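Local coordinates for ketosynthase (Streptomyces sp. MSC090213JE08, PDB 6KXE), which probably extends fatty acyl chains by decarboxylative condensation of an acyl-[ACP] with malonyl-[ACP], giving 3-oxoacyl-[ACP], as a homodimeric beta-ketoacyl-ACP synthase, at residues T168-G173 against H336-A341; V11-G16 against R249-H254; H355-P360 against N378-A383; G280-L285 against I316-G321. All coordinates share one frame; numbering follows the deposited sequence.

Contact 1: residues T168-G173 against H336-A341; sequences TACAAG and HSMGAA. With PPI (propanoic acid), chain C.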
# COMPACT_ATOMS: atom_id res chain seq x y z
N THR A 168 -0.30 1.73 3.61
CA THR A 168 -0.18 2.95 4.44
C THR A 168 -0.84 2.67 5.79
O THR A 168 -1.54 3.56 6.34
CB THR A 168 -0.76 4.15 3.70
OG1 THR A 168 -2.10 3.85 3.31
CG2 THR A 168 0.05 4.52 2.47
N ALA A 169 -0.67 1.44 6.27
CA ALA A 169 -0.95 1.03 7.66
C ALA A 169 -2.38 1.46 8.03
O ALA A 169 -3.33 1.12 7.27
CB ALA A 169 0.14 1.66 8.51
N CYS A 170 -2.57 2.21 9.12
CA CYS A 170 -3.90 2.44 9.72
C CYS A 170 -4.72 3.44 8.92
O CYS A 170 -5.87 3.69 9.34
CB CYS A 170 -3.75 2.86 11.17
SG CYS A 170 -3.02 1.53 12.15
N ALA A 171 -4.18 3.97 7.80
CA ALA A 171 -4.94 4.86 6.89
C ALA A 171 -5.24 4.20 5.52
O ALA A 171 -5.82 4.85 4.65
CB ALA A 171 -4.13 6.10 6.69
N ALA A 172 -4.91 2.93 5.37
CA ALA A 172 -4.81 2.28 4.05
C ALA A 172 -6.18 2.24 3.35
O ALA A 172 -6.24 2.59 2.17
CB ALA A 172 -4.17 0.94 4.21
N GLY A 173 -7.27 1.94 4.04
CA GLY A 173 -8.60 1.90 3.40
C GLY A 173 -8.97 3.21 2.74
O GLY A 173 -9.50 3.18 1.63
N HIS A 336 -9.66 -1.93 16.49
CA HIS A 336 -8.79 -1.34 15.44
C HIS A 336 -8.47 -2.39 14.40
O HIS A 336 -7.58 -3.25 14.67
CB HIS A 336 -7.53 -0.75 16.05
CG HIS A 336 -6.84 0.20 15.13
ND1 HIS A 336 -7.06 0.19 13.76
CD2 HIS A 336 -5.99 1.22 15.39
CE1 HIS A 336 -6.34 1.16 13.21
NE2 HIS A 336 -5.67 1.80 14.18
N SER A 337 -9.19 -2.34 13.28
CA SER A 337 -9.10 -3.31 12.15
C SER A 337 -8.02 -2.85 11.16
O SER A 337 -7.94 -3.40 10.07
CB SER A 337 -10.45 -3.58 11.56
OG SER A 337 -11.01 -2.45 10.94
N MET A 338 -7.18 -1.92 11.60
CA MET A 338 -5.87 -1.61 10.98
C MET A 338 -6.14 -1.05 9.58
O MET A 338 -6.75 0.03 9.51
CB MET A 338 -5.00 -2.86 10.95
CG MET A 338 -4.79 -3.46 12.37
SD MET A 338 -4.00 -2.35 13.52
CE MET A 338 -4.26 -3.27 15.05
N GLY A 339 -5.68 -1.68 8.49
CA GLY A 339 -5.92 -1.17 7.12
C GLY A 339 -7.39 -1.16 6.79
O GLY A 339 -7.81 -0.37 5.99
N ALA A 340 -8.15 -2.08 7.37
CA ALA A 340 -9.60 -2.23 7.13
C ALA A 340 -10.37 -1.13 7.86
O ALA A 340 -11.51 -0.89 7.46
CB ALA A 340 -10.07 -3.58 7.59
N ALA A 341 -9.81 -0.55 8.92
CA ALA A 341 -10.57 0.34 9.82
C ALA A 341 -11.21 1.46 9.00
O ALA A 341 -12.42 1.72 9.16
CB ALA A 341 -9.70 0.88 10.89
C1 PPI C . -1.33 1.92 12.11
C2 PPI C . -0.52 1.13 13.10
C3 PPI C . 0.68 0.63 12.40
O1 PPI C . -0.85 2.94 11.61
O HOH W 1 -7.61 2.13 7.99

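Contact 2: residues V11-G16 against R249-H254; sequences VLTGFG and RGARIH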
# COMPACT_ATOMS: atom_id res chain seq x y z
N VAL A 11 -19.80 7.39 -7.56
CA VAL A 11 -20.83 6.96 -6.59
C VAL A 11 -20.45 5.59 -6.05
O VAL A 11 -19.68 4.88 -6.70
CB VAL A 11 -22.23 6.96 -7.21
CG1 VAL A 11 -22.67 8.41 -7.47
CG2 VAL A 11 -22.30 6.11 -8.46
N LEU A 12 -20.98 5.28 -4.88
CA LEU A 12 -20.86 3.98 -4.20
C LEU A 12 -22.10 3.12 -4.52
O LEU A 12 -23.21 3.48 -4.09
CB LEU A 12 -20.74 4.24 -2.70
CG LEU A 12 -19.51 5.04 -2.27
CD1 LEU A 12 -19.59 5.35 -0.79
CD2 LEU A 12 -18.24 4.29 -2.58
N THR A 13 -21.92 2.01 -5.21
CA THR A 13 -23.05 1.18 -5.68
C THR A 13 -23.09 -0.14 -4.90
O THR A 13 -24.04 -0.88 -5.08
CB THR A 13 -22.96 0.93 -7.19
OG1 THR A 13 -21.69 0.33 -7.46
CG2 THR A 13 -23.14 2.21 -7.98
N GLY A 14 -22.06 -0.45 -4.14
CA GLY A 14 -21.93 -1.77 -3.52
C GLY A 14 -21.07 -1.69 -2.28
O GLY A 14 -20.03 -1.01 -2.36
N PHE A 15 -21.47 -2.36 -1.20
CA PHE A 15 -20.65 -2.54 0.02
C PHE A 15 -20.53 -4.03 0.35
O PHE A 15 -21.54 -4.75 0.36
CB PHE A 15 -21.29 -1.86 1.24
CG PHE A 15 -21.51 -0.37 1.12
CD1 PHE A 15 -20.58 0.46 0.51
CD2 PHE A 15 -22.64 0.21 1.67
CE1 PHE A 15 -20.78 1.82 0.44
CE2 PHE A 15 -22.83 1.58 1.62
CZ PHE A 15 -21.90 2.39 1.01
N GLY A 16 -19.31 -4.44 0.65
CA GLY A 16 -19.01 -5.79 1.16
C GLY A 16 -18.33 -5.69 2.51
O GLY A 16 -17.31 -4.95 2.64
N ARG A 249 -26.71 1.53 -16.26
CA ARG A 249 -27.11 0.13 -15.94
C ARG A 249 -28.19 0.09 -14.86
O ARG A 249 -28.50 -1.00 -14.42
CB ARG A 249 -25.91 -0.71 -15.51
CG ARG A 249 -25.30 -0.33 -14.16
CD ARG A 249 -24.01 -1.12 -13.92
NE ARG A 249 -23.58 -0.96 -12.54
CZ ARG A 249 -24.08 -1.65 -11.50
NH1 ARG A 249 -25.04 -2.53 -11.68
NH2 ARG A 249 -23.62 -1.45 -10.27
N GLY A 250 -28.72 1.23 -14.42
CA GLY A 250 -29.78 1.28 -13.40
C GLY A 250 -29.30 0.81 -12.04
O GLY A 250 -30.10 0.19 -11.30
N ALA A 251 -28.07 1.14 -11.64
CA ALA A 251 -27.51 0.72 -10.33
C ALA A 251 -28.27 1.44 -9.23
O ALA A 251 -28.66 2.59 -9.43
CB ALA A 251 -26.04 1.04 -10.26
N ARG A 252 -28.42 0.79 -8.07
CA ARG A 252 -28.85 1.49 -6.86
C ARG A 252 -27.63 2.18 -6.23
O ARG A 252 -26.62 1.49 -5.98
CB ARG A 252 -29.46 0.51 -5.87
CG ARG A 252 -29.80 1.16 -4.54
CD ARG A 252 -28.72 1.02 -3.47
NE ARG A 252 -28.59 -0.36 -3.00
CZ ARG A 252 -27.65 -1.22 -3.36
NH1 ARG A 252 -27.63 -2.43 -2.81
NH2 ARG A 252 -26.70 -0.89 -4.22
N ILE A 253 -27.73 3.48 -5.98
CA ILE A 253 -26.58 4.27 -5.43
C ILE A 253 -26.77 4.45 -3.93
O ILE A 253 -27.80 4.98 -3.51
CB ILE A 253 -26.42 5.60 -6.17
CG1 ILE A 253 -26.07 5.33 -7.63
CG2 ILE A 253 -25.41 6.50 -5.47
CD1 ILE A 253 -26.27 6.52 -8.54
N HIS A 254 -25.78 4.01 -3.15
CA HIS A 254 -25.78 4.16 -1.67
C HIS A 254 -25.48 5.63 -1.33
O HIS A 254 -26.17 6.20 -0.46
CB HIS A 254 -24.76 3.23 -1.02
CG HIS A 254 -25.09 1.78 -1.01
ND1 HIS A 254 -26.12 1.26 -0.26
CD2 HIS A 254 -24.46 0.73 -1.55
CE1 HIS A 254 -26.10 -0.06 -0.36
NE2 HIS A 254 -25.07 -0.40 -1.11

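Contact 3: residues H355-P360 against N378-A383; sequences HGFIPP and NRAVEA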
# COMPACT_ATOMS: atom_id res chain seq x y z
N HIS A 355 -29.27 5.82 5.44
CA HIS A 355 -30.32 5.37 6.38
C HIS A 355 -30.65 6.44 7.43
O HIS A 355 -31.56 6.16 8.26
CB HIS A 355 -29.93 4.01 6.97
CG HIS A 355 -29.88 2.94 5.93
ND1 HIS A 355 -31.01 2.50 5.28
CD2 HIS A 355 -28.84 2.29 5.36
CE1 HIS A 355 -30.68 1.60 4.38
NE2 HIS A 355 -29.35 1.46 4.41
N GLY A 356 -29.95 7.58 7.42
CA GLY A 356 -30.24 8.73 8.30
C GLY A 356 -30.04 8.42 9.77
O GLY A 356 -30.95 8.64 10.58
N PHE A 357 -28.84 8.01 10.15
CA PHE A 357 -28.48 7.72 11.55
C PHE A 357 -26.99 8.02 11.76
O PHE A 357 -26.20 8.03 10.78
CB PHE A 357 -28.88 6.29 11.94
CG PHE A 357 -27.90 5.24 11.48
CD1 PHE A 357 -27.97 4.74 10.19
CD2 PHE A 357 -26.86 4.83 12.30
CE1 PHE A 357 -27.05 3.79 9.75
CE2 PHE A 357 -25.95 3.88 11.86
CZ PHE A 357 -26.04 3.36 10.59
N ILE A 358 -26.61 8.29 13.00
CA ILE A 358 -25.18 8.44 13.39
C ILE A 358 -24.88 7.27 14.31
O ILE A 358 -25.56 7.07 15.30
CB ILE A 358 -24.89 9.82 13.97
CG1 ILE A 358 -25.45 10.90 13.05
CG2 ILE A 358 -23.39 9.99 14.25
CD1 ILE A 358 -25.29 12.32 13.55
N PRO A 359 -23.84 6.47 13.95
CA PRO A 359 -23.39 5.38 14.80
C PRO A 359 -22.77 5.96 16.08
O PRO A 359 -22.12 7.01 16.07
CB PRO A 359 -22.37 4.62 13.93
CG PRO A 359 -21.86 5.67 12.94
CD PRO A 359 -23.04 6.61 12.71
N PRO A 360 -22.97 5.29 17.22
CA PRO A 360 -22.51 5.79 18.51
C PRO A 360 -21.04 5.52 18.84
O PRO A 360 -20.45 4.56 18.35
CB PRO A 360 -23.37 4.98 19.50
CG PRO A 360 -23.46 3.63 18.80
CD PRO A 360 -23.61 3.97 17.33
N ASN A 378 -22.84 5.88 23.28
CA ASN A 378 -23.49 4.61 23.66
C ASN A 378 -24.66 4.20 22.76
O ASN A 378 -24.78 3.01 22.57
CB ASN A 378 -23.89 4.63 25.14
CG ASN A 378 -22.66 4.86 25.97
OD1 ASN A 378 -21.60 4.29 25.68
ND2 ASN A 378 -22.77 5.76 26.93
N ARG A 379 -25.52 5.10 22.29
CA ARG A 379 -26.68 4.74 21.43
C ARG A 379 -26.71 5.64 20.20
O ARG A 379 -26.45 6.84 20.33
CB ARG A 379 -27.95 4.81 22.27
CG ARG A 379 -27.95 3.82 23.44
CD ARG A 379 -28.56 2.46 23.10
NE ARG A 379 -27.75 1.28 23.45
CZ ARG A 379 -26.86 0.72 22.64
NH1 ARG A 379 -26.65 1.25 21.46
NH2 ARG A 379 -26.15 -0.34 23.01
N ALA A 380 -27.03 5.06 19.06
CA ALA A 380 -27.20 5.75 17.77
C ALA A 380 -28.33 6.78 17.90
O ALA A 380 -29.24 6.62 18.73
CB ALA A 380 -27.51 4.76 16.70
N VAL A 381 -28.25 7.81 17.10
CA VAL A 381 -29.34 8.79 16.94
C VAL A 381 -29.76 8.83 15.48
O VAL A 381 -28.92 8.55 14.57
CB VAL A 381 -28.95 10.20 17.45
CG1 VAL A 381 -28.67 10.15 18.94
CG2 VAL A 381 -27.81 10.83 16.66
N GLU A 382 -31.01 9.19 15.25
CA GLU A 382 -31.53 9.46 13.89
C GLU A 382 -31.13 10.90 13.59
O GLU A 382 -31.14 11.71 14.52
CB GLU A 382 -33.02 9.16 13.82
CG GLU A 382 -33.38 7.82 14.46
CD GLU A 382 -32.76 6.56 13.84
OE1 GLU A 382 -32.43 6.60 12.62
OE2 GLU A 382 -32.63 5.54 14.56
N ALA A 383 -30.74 11.19 12.37
CA ALA A 383 -30.33 12.54 11.98
C ALA A 383 -30.47 12.66 10.47
O ALA A 383 -30.47 11.62 9.78
CB ALA A 383 -28.91 12.76 12.44

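Contact 4: residues G280-L285 against I316-G321; sequences GIRLAL and IVDVYG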
# COMPACT_ATOMS: atom_id res chain seq x y z
N GLY A 280 -4.84 17.51 6.37
CA GLY A 280 -5.57 16.43 5.67
C GLY A 280 -7.05 16.76 5.60
O GLY A 280 -7.69 16.55 4.53
N ILE A 281 -7.61 17.25 6.69
CA ILE A 281 -9.05 17.58 6.74
C ILE A 281 -9.30 18.71 5.74
O ILE A 281 -10.25 18.60 4.97
CB ILE A 281 -9.53 17.94 8.17
CG1 ILE A 281 -9.37 16.74 9.12
CG2 ILE A 281 -10.96 18.45 8.14
CD1 ILE A 281 -9.62 17.08 10.56
N ARG A 282 -8.55 19.79 5.82
CA ARG A 282 -8.77 20.97 4.92
C ARG A 282 -8.65 20.56 3.45
O ARG A 282 -9.44 21.00 2.62
CB ARG A 282 -7.78 22.07 5.27
CG ARG A 282 -8.09 22.72 6.61
CD ARG A 282 -7.07 23.83 6.83
NE ARG A 282 -7.07 24.30 8.20
CZ ARG A 282 -7.98 25.11 8.69
NH1 ARG A 282 -8.97 25.55 7.93
NH2 ARG A 282 -7.90 25.49 9.96
N LEU A 283 -7.64 19.75 3.13
CA LEU A 283 -7.46 19.24 1.75
C LEU A 283 -8.68 18.44 1.32
O LEU A 283 -9.13 18.60 0.17
CB LEU A 283 -6.17 18.43 1.68
CG LEU A 283 -4.90 19.28 1.67
CD1 LEU A 283 -3.69 18.40 1.91
CD2 LEU A 283 -4.73 19.99 0.33
N ALA A 284 -9.22 17.59 2.19
CA ALA A 284 -10.43 16.78 1.88
C ALA A 284 -11.64 17.69 1.62
O ALA A 284 -12.36 17.49 0.65
CB ALA A 284 -10.70 15.81 3.00
N LEU A 285 -11.86 18.66 2.47
CA LEU A 285 -13.01 19.58 2.30
C LEU A 285 -12.86 20.35 0.99
O LEU A 285 -13.89 20.53 0.30
CB LEU A 285 -13.10 20.52 3.51
CG LEU A 285 -13.41 19.84 4.85
CD1 LEU A 285 -13.34 20.83 5.99
CD2 LEU A 285 -14.78 19.16 4.84
N ILE A 316 -9.43 18.73 14.79
CA ILE A 316 -10.85 18.95 14.40
C ILE A 316 -11.30 20.34 14.92
O ILE A 316 -11.93 21.12 14.15
CB ILE A 316 -11.75 17.80 14.93
CG1 ILE A 316 -11.48 16.49 14.19
CG2 ILE A 316 -13.22 18.17 14.84
CD1 ILE A 316 -12.09 15.26 14.80
N VAL A 317 -11.02 20.63 16.20
CA VAL A 317 -11.42 21.94 16.80
C VAL A 317 -10.74 23.07 16.02
O VAL A 317 -11.41 24.08 15.71
CB VAL A 317 -11.12 21.96 18.31
CG1 VAL A 317 -11.26 23.35 18.89
CG2 VAL A 317 -12.05 21.00 19.05
N ASP A 318 -9.48 22.86 15.65
CA ASP A 318 -8.67 23.79 14.82
C ASP A 318 -9.43 24.09 13.52
O ASP A 318 -9.73 25.27 13.27
CB ASP A 318 -7.27 23.22 14.64
CG ASP A 318 -6.35 24.05 13.77
OD1 ASP A 318 -6.78 25.15 13.37
OD2 ASP A 318 -5.20 23.57 13.50
N VAL A 319 -9.76 23.08 12.72
CA VAL A 319 -10.38 23.29 11.37
C VAL A 319 -11.80 23.86 11.50
O VAL A 319 -12.19 24.71 10.70
CB VAL A 319 -10.37 21.96 10.61
CG1 VAL A 319 -11.12 22.04 9.30
CG2 VAL A 319 -8.93 21.49 10.41
N TYR A 320 -12.58 23.37 12.45
CA TYR A 320 -14.03 23.70 12.58
C TYR A 320 -14.26 24.90 13.51
O TYR A 320 -15.43 25.22 13.73
CB TYR A 320 -14.80 22.46 13.06
CG TYR A 320 -14.97 21.44 11.97
CD1 TYR A 320 -14.01 20.47 11.68
CD2 TYR A 320 -16.06 21.53 11.12
CE1 TYR A 320 -14.16 19.58 10.63
CE2 TYR A 320 -16.21 20.66 10.06
CZ TYR A 320 -15.28 19.67 9.82
OH TYR A 320 -15.44 18.86 8.73
N GLY A 321 -13.21 25.49 14.09
CA GLY A 321 -13.25 26.83 14.72
C GLY A 321 -14.18 26.89 15.92
O GLY A 321 -14.92 27.94 16.07

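Contact 1: residues T168-G173 against H336-A341
Cys170 meets His336 at the bound propanoyl group, and its short side chain is worth following outward. CB sits 3.7 Å from His336 NE2. One atom further, SG comes within 3.3 Å of the same NE2, approaching the imidazole obliquely, neither squarely over the ring nor in its plane. SG also touches Met338 SD at 4.2 Å. The tip itself is taken, since Cys170 SG is covalently bonded to PPI C1 at 1.7 Å. The acyl oxygen, PPI O1, lies 3.5 Å from Ala169 CB, and the group is hydrogen-bonded to Phe395 N. The sulfur reaches this place because it stands anti to the carbonyl carbon, chi1 -64°.

His336 is kept from turning at its far nitrogen, where Met338 N donates to ND1 at 3.0 Å from a position tilted out of the ring plane. Replacing the imidazole by an alanine methyl is likely to leave the sulfur without its neighbour and Met338 N without its acceptor. Along the backbone, a water lies 2.7 Å from both Cys170 O and Met338 O and bridges the two carbonyls, and Gly173 N makes a weak bond to Gly339 O at 3.1 Å. His301 packs against both Cys170 and the His336 ring. An acylated cysteine leading into helix 172-185, with two histidines beside it, is consistent with the Cys-His-His active site of ketosynthases.

Contact 2: residues V11-G16 against R249-H254
Loop 249-254, the return leg of the connection from helix 243-248 into strand 255-264, joins strand 10-19 where His254 N donates to Leu12 O at 2.8 Å, almost in line with the carbonyl. Beyond that bond the His254 ring lies flat on Phe15 in an offset stack, planes 11° apart and centroids 4.2 Å apart, with Phe15 CE2 only 3.5 Å from His254 CG.

The other face of the imidazole is covered by Arg252, whose chain bends at chi2 (-95°) and chi3 and so folds its guanidinium back over the ring. From there NH2 gives a weak bond to Thr13 O at 2.8 Å, while NH1 pairs with Asp92. The imidazole nitrogens are hydrogen-bonded to carboxylates, ND1 to Glu354 and NE2 to Asp92; these would probably favour a protonated ring, with the stacked guanidinium opposing it. Arg249 NH2 and Thr13 OG1 share Glu241 as partner. At the apolar end Val11 and Ile253 cross at about a right angle, CB to CG2 3.7 Å.

Strands 234-242 and 255-264 both run antiparallel to 10-19, one on each side, so this contact closes a beta-alpha-beta crossover spanning one intervening strand, in the mixed sheet of the thiolase-like fold.

Contact 3: residues H355-P360 against N378-A383
Val381 O is gripped twice from the opposite strand: Ile358 N donates to it at 2.8 Å, nearly straight at 163°, and Phe357 CA adds a CA-H...O contact of 3.2 Å. The return bond of this antiparallel hydrogen-bonded pair, Val381 N to Ile358 O, is weak at 3.3 Å. Further along, Ala383 N reaches Gly356 O at 3.1 Å, coming from well above the carbonyl plane.

On one face of the two strands Ile358 carries the packing. Its CB touches Val381 CG2, and its CD1 lies against Ala383 CB at 3.8 Å. Arg326 packs on all three residues, Val376 on Ile358 and Val381. On the other face are Phe357 and Glu382, a non-hydrogen-bonded pair. Glu382 bends at chi2, -62°, so that OE1 comes back beside Phe357 CB at 3.6 Å, and this same oxygen is salt-bridged to Arg33, which also bonds His355 O. The Phe357 side chain packs on Leu32 of helix 25-34.

Beyond the strands Pro360 lays CB against the partner backbone, 3.5 Å from Arg379 C, and sets CD 4.0 Å from Ala380 CB. A glycine in its place would probably open a gap over Arg379 and leave the Ala380 methyl without this neighbour. The whole is a short antiparallel two-stranded sheet, entered from helix 341-355 and closed by a long strandless loop.

Contact 4: residues G280-L285 against I316-G321
Segments 280-285 and 316-320, of helices 274-288 and 306-320, cross at -42° with their axes 10.4 Å apart at the closest. Both helices pack on the C-terminal sheet of the thiolase-like fold, the first against strands 387-394 and 398-405 and the second against 387-394 and 297-299, so the contact joins two neighbours in one helical layer.

Val319 is the centre of the packing, touched by Ile281, Arg282 and Leu285. With CG1 anti to the backbone N (chi1 173°), that methyl points into the other helix and meets Ile281 CG2 at 3.8 Å. Leu285 reaches toward it tip to tip, CD1 to CG1 4.2 Å. The second methyl, CG2, lies under one face of the Arg282 guanidinium, toward its rim, 4.0 Å from NE.

Arg282 runs extended across Val319 in the opposite sense to the valine side chain, and its NH2 ends 3.6 Å from Asp318 OD1. That salt bridge is long, and the two flat groups stand 70° apart, so the carboxylate approaches the guanidinium edge but does not lie flat with it. Asp318 also has a weak, long ion pair with Arg274.

Toward the sheet the packing turns apolar again. Ile281 CD1 meets Ile316 CG1 at 4.1 Å, the two chains crossing at about a right angle. Tyr320 crosses Leu285 at a slant and meets Ile281 CG2 through CE1; next to it Gly321, at positive phi, forms a Schellman motif with the last turn. The Tyr320 hydroxyl is hydrogen-bonded to Gln389, and both methyls of Leu285, CD1 and CD2, sit 4.0 Å from OH.

Contact 1 is the innermost of the four, its centre about 5 Å from that of the chain, the centres of the others about 19 to 21 Å. It is also the one with a covalently bound acyl group, and it abuts the second subunit. Contacts 2 and 4 are largely buried but edged by arginines, contact 2 mixing an aromatic stack with carboxylates and contact 4 mainly apolar, with an arginine and a long salt bridge at its rim. Contact 3 is partly exposed and held by backbone bonds. Helix 341-355 ties three of them together: it starts in contact 1, packs on Phe15 and Arg252 of contact 2, and ends in contact 3. Strand 387-394 touches both contacts 1 and 4.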